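Local atomic coordinates of molybdenum cofactor biosynthesis protein (Pyrococcus furiosus, PDB entry 1XI8), a protein that probably acts as a molybdopterin molybdotransferase of the MoeA family, in the step of molybdenum cofactor biosynthesis that inserts the metal. Residues T166-P170 / Q171-L175; E19-S22 / I23-D27. All blocks are in the same frame, centred on the assembly; numbering follows the deposited sequence.

Contact 1: residues T166-P170 / Q171-L175; sequences TILRP and QDLAL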
loop_
_atom_site.group_PDB
_atom_site.type_symbol
_atom_site.label_atom_id
_atom_site.label_comp_id
_atom_site.label_asym_id
_atom_site.label_seq_id
_atom_site.Cartn_x
_atom_site.Cartn_y
_atom_site.Cartn_z
ATOM N N THR A 166 13.482 7.216 0.121
ATOM C CA THR A 166 12.419 6.865 -0.816
ATOM C C THR A 166 12.003 5.409 -0.636
ATOM O O THR A 166 12.853 4.522 -0.593
ATOM C CB THR A 166 12.829 7.111 -2.282
ATOM O OG1 THR A 166 13.017 8.514 -2.497
ATOM C CG2 THR A 166 11.753 6.605 -3.236
ATOM N N ILE A 167 10.694 5.185 -0.502
ATOM C CA ILE A 167 10.109 3.846 -0.471
ATOM C C ILE A 167 9.962 3.451 -1.922
ATOM O O ILE A 167 9.080 3.937 -2.606
ATOM C CB ILE A 167 8.737 3.842 0.229
ATOM C CG1 ILE A 167 8.875 4.366 1.660
ATOM C CG2 ILE A 167 8.106 2.438 0.214
ATOM C CD1 ILE A 167 7.559 4.567 2.374
ATOM N N LEU A 168 10.846 2.585 -2.397
ATOM C CA LEU A 168 10.954 2.303 -3.827
ATOM C C LEU A 168 9.703 1.701 -4.463
ATOM O O LEU A 168 9.157 0.717 -3.979
ATOM C CB LEU A 168 12.164 1.412 -4.102
ATOM C CG LEU A 168 13.496 2.002 -3.665
ATOM C CD1 LEU A 168 14.576 0.936 -3.700
ATOM C CD2 LEU A 168 13.864 3.184 -4.541
ATOM N N ARG A 169 9.272 2.317 -5.561
ATOM C CA ARG A 169 8.072 1.912 -6.283
ATOM C C ARG A 169 8.416 1.372 -7.686
ATOM O O ARG A 169 9.564 1.461 -8.135
ATOM C CB ARG A 169 7.105 3.090 -6.355
ATOM C CG ARG A 169 6.573 3.555 -4.990
ATOM C CD ARG A 169 6.012 4.943 -5.098
ATOM N NE ARG A 169 6.959 5.812 -5.787
ATOM C CZ ARG A 169 6.656 6.985 -6.335
ATOM N NH1 ARG A 169 5.416 7.440 -6.283
ATOM N NH2 ARG A 169 7.599 7.696 -6.946
ATOM N N PRO A 170 7.426 0.801 -8.385
ATOM C CA PRO A 170 7.763 0.223 -9.681
ATOM C C PRO A 170 8.536 1.185 -10.576
ATOM O O PRO A 170 9.473 0.762 -11.248
ATOM C CB PRO A 170 6.394 -0.109 -10.280
ATOM C CG PRO A 170 5.512 -0.308 -9.094
ATOM C CD PRO A 170 5.997 0.649 -8.060
ATOM N N GLN A 171 8.163 2.462 -10.591
ATOM C CA GLN A 171 8.855 3.425 -11.460
ATOM C C GLN A 171 10.222 3.831 -10.898
ATOM O O GLN A 171 11.136 4.197 -11.655
ATOM C CB GLN A 171 7.994 4.661 -11.771
ATOM C CG GLN A 171 7.569 5.514 -10.570
ATOM C CD GLN A 171 6.255 5.046 -9.922
ATOM O OE1 GLN A 171 6.011 3.848 -9.764
ATOM N NE2 GLN A 171 5.413 6.004 -9.537
ATOM N N ASP A 172 10.361 3.765 -9.574
ATOM C CA ASP A 172 11.632 4.088 -8.942
ATOM C C ASP A 172 12.669 3.064 -9.369
ATOM O O ASP A 172 13.813 3.404 -9.634
ATOM C CB ASP A 172 11.503 4.112 -7.415
ATOM C CG ASP A 172 10.613 5.228 -6.918
ATOM O OD1 ASP A 172 9.952 5.040 -5.870
ATOM O OD2 ASP A 172 10.576 6.289 -7.576
ATOM N N LEU A 173 12.255 1.802 -9.435
ATOM C CA LEU A 173 13.143 0.731 -9.881
ATOM C C LEU A 173 13.492 0.901 -11.363
ATOM O O LEU A 173 14.621 0.636 -11.788
ATOM C CB LEU A 173 12.511 -0.644 -9.646
ATOM C CG LEU A 173 12.027 -0.998 -8.239
ATOM C CD1 LEU A 173 11.456 -2.406 -8.242
ATOM C CD2 LEU A 173 13.121 -0.869 -7.193
ATOM N N ALA A 174 12.513 1.344 -12.143
ATOM C CA ALA A 174 12.726 1.591 -13.555
ATOM C C ALA A 174 13.765 2.691 -13.769
ATOM O O ALA A 174 14.563 2.612 -14.701
ATOM C CB ALA A 174 11.417 1.943 -14.237
ATOM N N LEU A 175 13.767 3.708 -12.915
ATOM C CA LEU A 175 14.757 4.764 -13.058
ATOM C C LEU A 175 16.153 4.250 -12.683
ATOM O O LEU A 175 17.144 4.580 -13.343
ATOM C CB LEU A 175 14.380 6.011 -12.261
ATOM C CG LEU A 175 15.296 7.228 -12.441
ATOM C CD1 LEU A 175 15.538 7.539 -13.919
ATOM C CD2 LEU A 175 14.744 8.437 -11.727
#
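Arg169 and Asp172 bind each other through backbone and side chain where a loop turns into helix 170-179. Among the polar bonds, Asp172 OD1 takes two donors from one face of its carboxylate: Arg169 N at 2.8 Å and, in a nearly straight salt bridge, Arg169 NE at 3.1 Å. OD1 lies in the guanidinium plane, but NE meets it from above the carboxylate, whose plane is turned 38° away. The arginine chain bends at chi3 (-49°), which brings NE alongside Asp172 OD1. Backbone bonds start the helix: Leu173 N reaches O of Arg169, the N-cap residue, at 3.0 Å, and Ala174 N reaches Pro170 O at 3.2 Å. In the stacking group, the Gln171 amide lies over the guanidinium, planes 28° apart, NE2 3.5 Å above its centre. Apolar contact is slight: Leu168 CB meets Leu173 CD2 at 4.0 Å, both side chains also touching Ala42. In the second subunit, Val377 O and Ser379 O accept from Arg169 NH2 and NH1, and Leu376 O from Gln171 NE2. Asp172 thus supplies the N3 half of a capping box and probably steadies the arginine that, with Gln171, binds the partner subunit.

Contact 2: residues E19-S22 / I23-D27; sequences EALS and IVLND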
loop_
_atom_site.group_PDB
_atom_site.type_symbol
_atom_site.label_atom_id
_atom_site.label_comp_id
_atom_site.label_asym_id
_atom_site.label_seq_id
_atom_site.Cartn_x
_atom_site.Cartn_y
_atom_site.Cartn_z
ATOM N N GLU A 19 3.749 15.233 22.961
ATOM C CA GLU A 19 4.870 15.240 23.889
ATOM C C GLU A 19 5.432 13.819 23.999
ATOM O O GLU A 19 6.652 13.617 23.914
ATOM C CB GLU A 19 4.367 15.756 25.238
ATOM C CG GLU A 19 5.363 15.946 26.349
ATOM C CD GLU A 19 4.684 16.555 27.594
ATOM O OE1 GLU A 19 5.006 16.122 28.731
ATOM O OE2 GLU A 19 3.816 17.463 27.433
ATOM N N ALA A 20 4.536 12.841 24.173
ATOM C CA ALA A 20 4.903 11.411 24.187
ATOM C C ALA A 20 5.586 10.941 22.890
ATOM O O ALA A 20 6.638 10.295 22.943
ATOM C CB ALA A 20 3.685 10.558 24.471
ATOM N N LEU A 21 4.994 11.274 21.738
ATOM C CA LEU A 21 5.539 10.862 20.444
ATOM C C LEU A 21 6.938 11.411 20.169
ATOM O O LEU A 21 7.812 10.682 19.690
ATOM C CB LEU A 21 4.600 11.234 19.291
ATOM C CG LEU A 21 5.110 10.809 17.903
ATOM C CD1 LEU A 21 5.166 9.298 17.782
ATOM C CD2 LEU A 21 4.276 11.409 16.785
ATOM N N SER A 22 7.159 12.688 20.459
ATOM C CA SER A 22 8.478 13.284 20.214
ATOM C C SER A 22 9.527 12.732 21.175
ATOM O O SER A 22 10.717 12.742 20.882
ATOM C CB SER A 22 8.423 14.814 20.246
ATOM O OG SER A 22 7.606 15.263 21.307
ATOM N N ILE A 23 9.084 12.230 22.319
ATOM C CA ILE A 23 10.003 11.580 23.243
ATOM C C ILE A 23 10.543 10.293 22.628
ATOM O O ILE A 23 11.742 10.011 22.728
ATOM C CB ILE A 23 9.350 11.312 24.618
ATOM C CG1 ILE A 23 9.339 12.600 25.448
ATOM C CG2 ILE A 23 10.083 10.202 25.371
ATOM C CD1 ILE A 23 8.524 12.503 26.714
ATOM N N VAL A 24 9.667 9.521 21.983
ATOM C CA VAL A 24 10.098 8.277 21.340
ATOM C C VAL A 24 10.981 8.570 20.128
ATOM O O VAL A 24 12.045 7.976 19.981
ATOM C CB VAL A 24 8.914 7.302 20.981
ATOM C CG1 VAL A 24 7.972 7.152 22.154
ATOM C CG2 VAL A 24 8.124 7.779 19.783
ATOM N N LEU A 25 10.558 9.497 19.273
ATOM C CA LEU A 25 11.300 9.756 18.046
ATOM C C LEU A 25 12.673 10.341 18.367
ATOM O O LEU A 25 13.672 10.018 17.715
ATOM C CB LEU A 25 10.522 10.684 17.103
ATOM C CG LEU A 25 9.129 10.255 16.623
ATOM C CD1 LEU A 25 8.494 11.337 15.739
ATOM C CD2 LEU A 25 9.149 8.903 15.907
ATOM N N ASN A 26 12.732 11.197 19.383
ATOM C CA ASN A 26 13.999 11.818 19.705
ATOM C C ASN A 26 14.988 10.898 20.402
ATOM O O ASN A 26 16.184 11.185 20.439
ATOM C CB ASN A 26 13.832 13.104 20.502
ATOM C CG ASN A 26 14.825 14.159 20.050
ATOM O OD1 ASN A 26 14.573 14.881 19.062
ATOM N ND2 ASN A 26 15.981 14.232 20.735
ATOM N N ASP A 27 14.488 9.797 20.947
ATOM C CA ASP A 27 15.343 8.814 21.604
ATOM C C ASP A 27 15.827 7.760 20.614
ATOM O O ASP A 27 16.571 6.856 20.971
ATOM C CB ASP A 27 14.585 8.123 22.736
ATOM C CG ASP A 27 15.434 7.106 23.458
ATOM O OD1 ASP A 27 15.041 5.917 23.537
ATOM O OD2 ASP A 27 16.513 7.506 23.935
#
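Leu21 packs against Val24 and Leu25, three and four residues further along helix 17-26. Its CB leads away from the following turn, and with CG anti to the backbone N (chi1 -179°) the branch lies beside its own carbonyl carbon, on the side of the next turn. CG is then the atom that meets Leu25, with CD1 of that residue 4.1 Å away. The CD1 tip of Leu21 reaches CG2 of Val24 at 3.9 Å. Both neighbours approach at a slant. Phe317 and His320 of helix 307-326 also touch the Leu21 side chain, and His320 touches Leu25 as well. The adjacent Ala20 and Val24 rest on Phe283 of strand 283-284.

The backbone beneath is regular. Leu25 N donates to Leu21 O at 3.0 Å, with the donor in the carbonyl plane, and Val24 N donates to Ala20 O at 3.3 Å. Asn26 N reaches Ser22 O at 2.9 Å from well above the carbonyl plane. Ile23 N bonds to Glu19 O at 3.2 Å and more weakly to Ala20 O. Ile23 runs its CG1 and CD1 past Glu19 O, CG1 at 3.3 Å, and its side chain also touches Phe283 and Leu282. Ser22 OG, set between its backbone N and carbonyl carbon (chi1 42°), turns back to bond Glu18 O one turn earlier.

The chemistry is that of an amphipathic helix: Glu19, Ser22 and Asn26 lie on its exposed side, while Ala20 and Val24 are buried against strand 283-284. Ala20, Leu21 and Leu25 join this apolar side to helix 307-326. Apolar packing thus holds the helix to the fold, and Asp27 OD1, hydrogen-bonded to Tyr296 OH, adds a polar tie.

Overall arrangement
The two contacts come in series along the chain and lie apart in the fold: their centres are 30 Å from each other, their nearest atoms about 14 Å, and they do not touch. Both belong to the N-terminal region of the MoeA family. Contact 2 sits about 14 Å from the centre of the chain, its helix resting on strand 283-284 and helix 307-326 of the same subunit. Contact 1 lies farther out, about 21 Å from that centre, and meets the second subunit of the dimer, which does not touch residues 19-27. Contact 1 therefore belongs to the subunit interface, whereas contact 2 packs within one subunit.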